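Haloalkane dehalogenase (Mycobacterium rhodesiae, PDB 4MJ3) catalyses the hydrolytic cleavage of carbon–halogen bonds in haloalkanes, probably releasing an alcohol and a halide ion as other haloalkane dehalogenases do. Local coordinates at residues V24-Y38 with V102-L114. Numbering follows the deposited sequence.
Sequences VEVDSGDGGTLRMHY and VDWMWAAIEEIGL
Val26 and Ala107 meet where the edge hairpin of an alpha/beta-hydrolase sheet packs on helix 98-112: CG1 of Val26 lies 3.6 Å from CB of Ala107, and the small side chains of Ala107 and Ala108 are consistent with the 6.0 Å between CA of Val26 and CA of Ala107. From the neighbouring strand, the selenium of selenomethionine Met36 rests 3.9 Å from CB of Ala108, its chain bent at chi3 (72°) so that CE also reaches this methyl. Toward the helix C-terminus, Val24 CG1 packs on CG1 of Ile112, whose CD1 sits almost over the centre of the Tyr38 ring, 3.7 Å from its centroid, in a CH-pi contact. At the other end Leu34 CD1 meets the Trp104 indole at CE2 (3.5 Å), beside NE1. The ring edge turns to the hairpin loop, where Trp104 NE1 donates to Ser28 O (3.2 Å, 144° at the hydrogen), approaching from above the carbonyl plane. Inside that turn, Ser28 OG accepts from Gly32 N and donates to Asp30 OD1. On the solvent side one water donates to both Glu25 O and Glu111 OE1. Apolar packing alone gives little directional restraint; the indole bond satisfies a buried N-H and probably fixes the ring's rotation against the turn.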
# COMPACT_ATOMS: atom_id res chain seq x y z
N VAL A 24 -14.61 -2.77 8.62
CA VAL A 24 -15.62 -1.82 8.17
C VAL A 24 -16.29 -2.38 6.93
O VAL A 24 -15.71 -3.21 6.23
CB VAL A 24 -15.00 -0.43 7.83
CG1 VAL A 24 -14.58 0.31 9.10
CG2 VAL A 24 -13.85 -0.55 6.84
N GLU A 25 -17.48 -1.90 6.63
CA GLU A 25 -18.19 -2.30 5.42
C GLU A 25 -18.27 -1.14 4.46
O GLU A 25 -18.50 -0.01 4.88
CB GLU A 25 -19.56 -2.81 5.80
CG GLU A 25 -19.44 -3.89 6.85
CD GLU A 25 -20.49 -4.96 6.73
OE1 GLU A 25 -21.69 -4.61 6.70
OE2 GLU A 25 -20.10 -6.14 6.68
N VAL A 26 -18.08 -1.43 3.18
CA VAL A 26 -18.16 -0.42 2.12
C VAL A 26 -19.04 -0.94 1.00
O VAL A 26 -19.23 -2.14 0.87
CB VAL A 26 -16.76 -0.05 1.58
CG1 VAL A 26 -15.87 0.48 2.71
CG2 VAL A 26 -16.07 -1.23 0.93
N ASP A 27 -19.56 -0.02 0.20
CA ASP A 27 -20.35 -0.37 -0.97
C ASP A 27 -19.48 -1.12 -1.98
O ASP A 27 -18.35 -0.73 -2.25
CB ASP A 27 -20.89 0.89 -1.64
CG ASP A 27 -22.01 1.53 -0.87
OD1 ASP A 27 -22.58 0.91 0.04
OD2 ASP A 27 -22.35 2.69 -1.20
N SER A 28 -20.02 -2.20 -2.54
CA SER A 28 -19.29 -2.96 -3.54
C SER A 28 -19.14 -2.21 -4.84
O SER A 28 -18.16 -2.41 -5.56
CB SER A 28 -20.00 -4.29 -3.83
OG SER A 28 -21.22 -4.06 -4.52
N GLY A 29 -20.11 -1.34 -5.13
CA GLY A 29 -20.16 -0.61 -6.39
C GLY A 29 -21.25 -1.09 -7.32
O GLY A 29 -21.56 -0.42 -8.29
N ASP A 30 -21.81 -2.26 -7.05
CA ASP A 30 -22.90 -2.76 -7.88
C ASP A 30 -24.08 -3.25 -7.04
O ASP A 30 -24.80 -4.16 -7.43
CB ASP A 30 -22.40 -3.81 -8.87
CG ASP A 30 -21.98 -5.08 -8.21
OD1 ASP A 30 -21.96 -5.14 -6.96
OD2 ASP A 30 -21.69 -6.05 -8.94
N GLY A 31 -24.27 -2.63 -5.88
CA GLY A 31 -25.48 -2.83 -5.10
C GLY A 31 -25.31 -3.67 -3.86
O GLY A 31 -26.25 -3.81 -3.08
N GLY A 32 -24.13 -4.24 -3.65
CA GLY A 32 -23.84 -5.03 -2.45
C GLY A 32 -22.83 -4.35 -1.54
O GLY A 32 -22.60 -3.15 -1.66
N THR A 33 -22.25 -5.13 -0.63
CA THR A 33 -21.35 -4.63 0.41
C THR A 33 -20.13 -5.52 0.49
O THR A 33 -20.24 -6.72 0.27
CB THR A 33 -22.07 -4.69 1.77
OG1 THR A 33 -23.22 -3.86 1.70
CG2 THR A 33 -21.19 -4.22 2.91
N LEU A 34 -18.98 -4.93 0.79
CA LEU A 34 -17.75 -5.68 1.02
C LEU A 34 -17.20 -5.34 2.39
O LEU A 34 -17.23 -4.17 2.79
CB LEU A 34 -16.67 -5.30 0.00
CG LEU A 34 -16.98 -5.47 -1.47
CD1 LEU A 34 -16.01 -4.70 -2.38
CD2 LEU A 34 -16.95 -6.93 -1.83
N ARG A 35 -16.67 -6.32 3.09
CA ARG A 35 -16.00 -6.08 4.34
C ARG A 35 -14.51 -5.88 4.10
O ARG A 35 -13.90 -6.64 3.33
CB ARG A 35 -16.22 -7.25 5.31
CG ARG A 35 -15.83 -6.94 6.74
CD ARG A 35 -16.11 -8.09 7.70
NE ARG A 35 -15.22 -9.21 7.47
CZ ARG A 35 -15.05 -10.24 8.28
NH1 ARG A 35 -15.71 -10.31 9.43
NH2 ARG A 35 -14.17 -11.19 7.98
N MSE A 36 -13.93 -4.88 4.78
CA MSE A 36 -12.49 -4.61 4.70
C MSE A 36 -11.93 -4.71 6.08
O MSE A 36 -12.53 -4.24 7.06
CB MSE A 36 -12.22 -3.24 4.10
CG MSE A 36 -12.61 -3.20 2.62
SE MSE A 36 -12.42 -1.41 1.81
CE MSE A 36 -10.46 -1.35 1.75
N HIS A 37 -10.77 -5.34 6.17
CA HIS A 37 -10.07 -5.52 7.42
C HIS A 37 -9.08 -4.38 7.65
O HIS A 37 -8.43 -3.91 6.71
CB HIS A 37 -9.32 -6.83 7.39
CG HIS A 37 -8.33 -7.00 8.51
ND1 HIS A 37 -6.97 -6.97 8.31
CD2 HIS A 37 -8.50 -7.23 9.84
CE1 HIS A 37 -6.34 -7.17 9.45
NE2 HIS A 37 -7.25 -7.31 10.41
N TYR A 38 -8.96 -3.94 8.89
CA TYR A 38 -7.91 -2.99 9.28
C TYR A 38 -7.43 -3.24 10.70
O TYR A 38 -8.10 -3.94 11.48
CB TYR A 38 -8.41 -1.54 9.11
CG TYR A 38 -9.42 -1.06 10.14
CD1 TYR A 38 -10.78 -1.42 10.04
CD2 TYR A 38 -9.04 -0.26 11.21
CE1 TYR A 38 -11.70 -0.98 10.98
CE2 TYR A 38 -9.96 0.18 12.14
CZ TYR A 38 -11.29 -0.17 12.03
OH TYR A 38 -12.18 0.31 12.96
N VAL A 102 -9.53 2.87 -5.45
CA VAL A 102 -9.55 4.22 -4.93
C VAL A 102 -10.84 4.46 -4.16
O VAL A 102 -10.81 4.97 -3.02
CB VAL A 102 -9.34 5.24 -6.06
CG1 VAL A 102 -9.74 6.66 -5.65
CG2 VAL A 102 -7.89 5.20 -6.53
N ASP A 103 -11.98 4.09 -4.75
CA ASP A 103 -13.27 4.32 -4.11
C ASP A 103 -13.43 3.46 -2.85
O ASP A 103 -13.95 3.92 -1.80
CB ASP A 103 -14.43 4.07 -5.08
CG ASP A 103 -14.52 5.14 -6.18
OD1 ASP A 103 -13.96 6.24 -6.00
OD2 ASP A 103 -15.12 4.86 -7.24
N TRP A 104 -13.00 2.21 -2.93
CA TRP A 104 -13.08 1.32 -1.76
C TRP A 104 -12.20 1.81 -0.62
O TRP A 104 -12.64 1.87 0.54
CB TRP A 104 -12.66 -0.10 -2.15
CG TRP A 104 -13.64 -0.85 -2.99
CD1 TRP A 104 -15.00 -0.79 -2.92
CD2 TRP A 104 -13.32 -1.80 -4.01
NE1 TRP A 104 -15.55 -1.67 -3.83
CE2 TRP A 104 -14.55 -2.31 -4.50
CE3 TRP A 104 -12.13 -2.32 -4.51
CZ2 TRP A 104 -14.60 -3.28 -5.51
CZ3 TRP A 104 -12.18 -3.29 -5.50
CH2 TRP A 104 -13.41 -3.74 -6.01
N MSE A 105 -10.97 2.21 -0.92
CA MSE A 105 -10.07 2.70 0.13
C MSE A 105 -10.56 3.99 0.75
O MSE A 105 -10.49 4.16 1.98
CB MSE A 105 -8.66 2.84 -0.43
CG MSE A 105 -7.65 3.37 0.59
SE MSE A 105 -7.55 2.27 2.24
CE MSE A 105 -6.71 0.66 1.52
N TRP A 106 -11.04 4.92 -0.07
CA TRP A 106 -11.59 6.16 0.46
C TRP A 106 -12.77 5.87 1.36
O TRP A 106 -12.86 6.43 2.45
CB TRP A 106 -12.00 7.14 -0.64
CG TRP A 106 -12.44 8.43 -0.09
CD1 TRP A 106 -13.68 8.97 -0.19
CD2 TRP A 106 -11.67 9.36 0.69
NE1 TRP A 106 -13.72 10.17 0.45
CE2 TRP A 106 -12.51 10.44 1.00
CE3 TRP A 106 -10.35 9.38 1.13
CZ2 TRP A 106 -12.07 11.53 1.74
CZ3 TRP A 106 -9.91 10.48 1.87
CH2 TRP A 106 -10.76 11.52 2.17
N ALA A 107 -13.66 4.97 0.94
CA ALA A 107 -14.81 4.60 1.76
C ALA A 107 -14.39 4.02 3.11
O ALA A 107 -14.99 4.34 4.13
CB ALA A 107 -15.70 3.64 1.03
N ALA A 108 -13.34 3.19 3.12
CA ALA A 108 -12.79 2.65 4.36
C ALA A 108 -12.25 3.73 5.29
O ALA A 108 -12.59 3.77 6.49
CB ALA A 108 -11.70 1.65 4.06
N ILE A 109 -11.46 4.63 4.74
CA ILE A 109 -10.92 5.76 5.51
C ILE A 109 -12.07 6.58 6.14
O ILE A 109 -12.02 6.96 7.32
CB ILE A 109 -10.02 6.64 4.61
CG1 ILE A 109 -8.75 5.87 4.26
CG2 ILE A 109 -9.66 7.98 5.28
CD1 ILE A 109 -7.92 6.50 3.15
N GLU A 110 -13.08 6.88 5.34
CA GLU A 110 -14.23 7.65 5.80
C GLU A 110 -15.02 6.93 6.89
O GLU A 110 -15.46 7.56 7.84
CB GLU A 110 -15.14 7.99 4.63
CG GLU A 110 -14.57 8.99 3.65
CD GLU A 110 -14.70 10.42 4.15
OE1 GLU A 110 -13.97 10.79 5.08
OE2 GLU A 110 -15.54 11.17 3.60
N GLU A 111 -15.20 5.63 6.72
CA GLU A 111 -15.99 4.83 7.66
C GLU A 111 -15.25 4.69 9.00
O GLU A 111 -15.86 4.79 10.06
CB GLU A 111 -16.31 3.47 7.05
CG GLU A 111 -17.41 2.71 7.77
CD GLU A 111 -18.74 3.44 7.78
OE1 GLU A 111 -19.15 3.94 6.71
OE2 GLU A 111 -19.35 3.53 8.87
N ILE A 112 -13.94 4.49 8.94
CA ILE A 112 -13.12 4.47 10.14
C ILE A 112 -13.10 5.85 10.82
O ILE A 112 -13.13 5.94 12.05
CB ILE A 112 -11.68 4.00 9.86
CG1 ILE A 112 -11.69 2.57 9.32
CG2 ILE A 112 -10.87 4.09 11.14
CD1 ILE A 112 -10.41 2.16 8.66
N GLY A 113 -13.15 6.90 10.01
CA GLY A 113 -13.27 8.28 10.51
C GLY A 113 -11.95 8.95 10.77
O GLY A 113 -11.81 9.71 11.72
N LEU A 114 -10.97 8.67 9.94
CA LEU A 114 -9.62 9.21 10.12
C LEU A 114 -9.52 10.67 9.68
O LEU A 114 -10.15 11.06 8.69
CB LEU A 114 -8.62 8.37 9.33
CG LEU A 114 -8.58 6.87 9.65
CD1 LEU A 114 -7.58 6.17 8.76
CD2 LEU A 114 -8.24 6.64 11.11
O HOH W 1 -19.16 2.65 3.94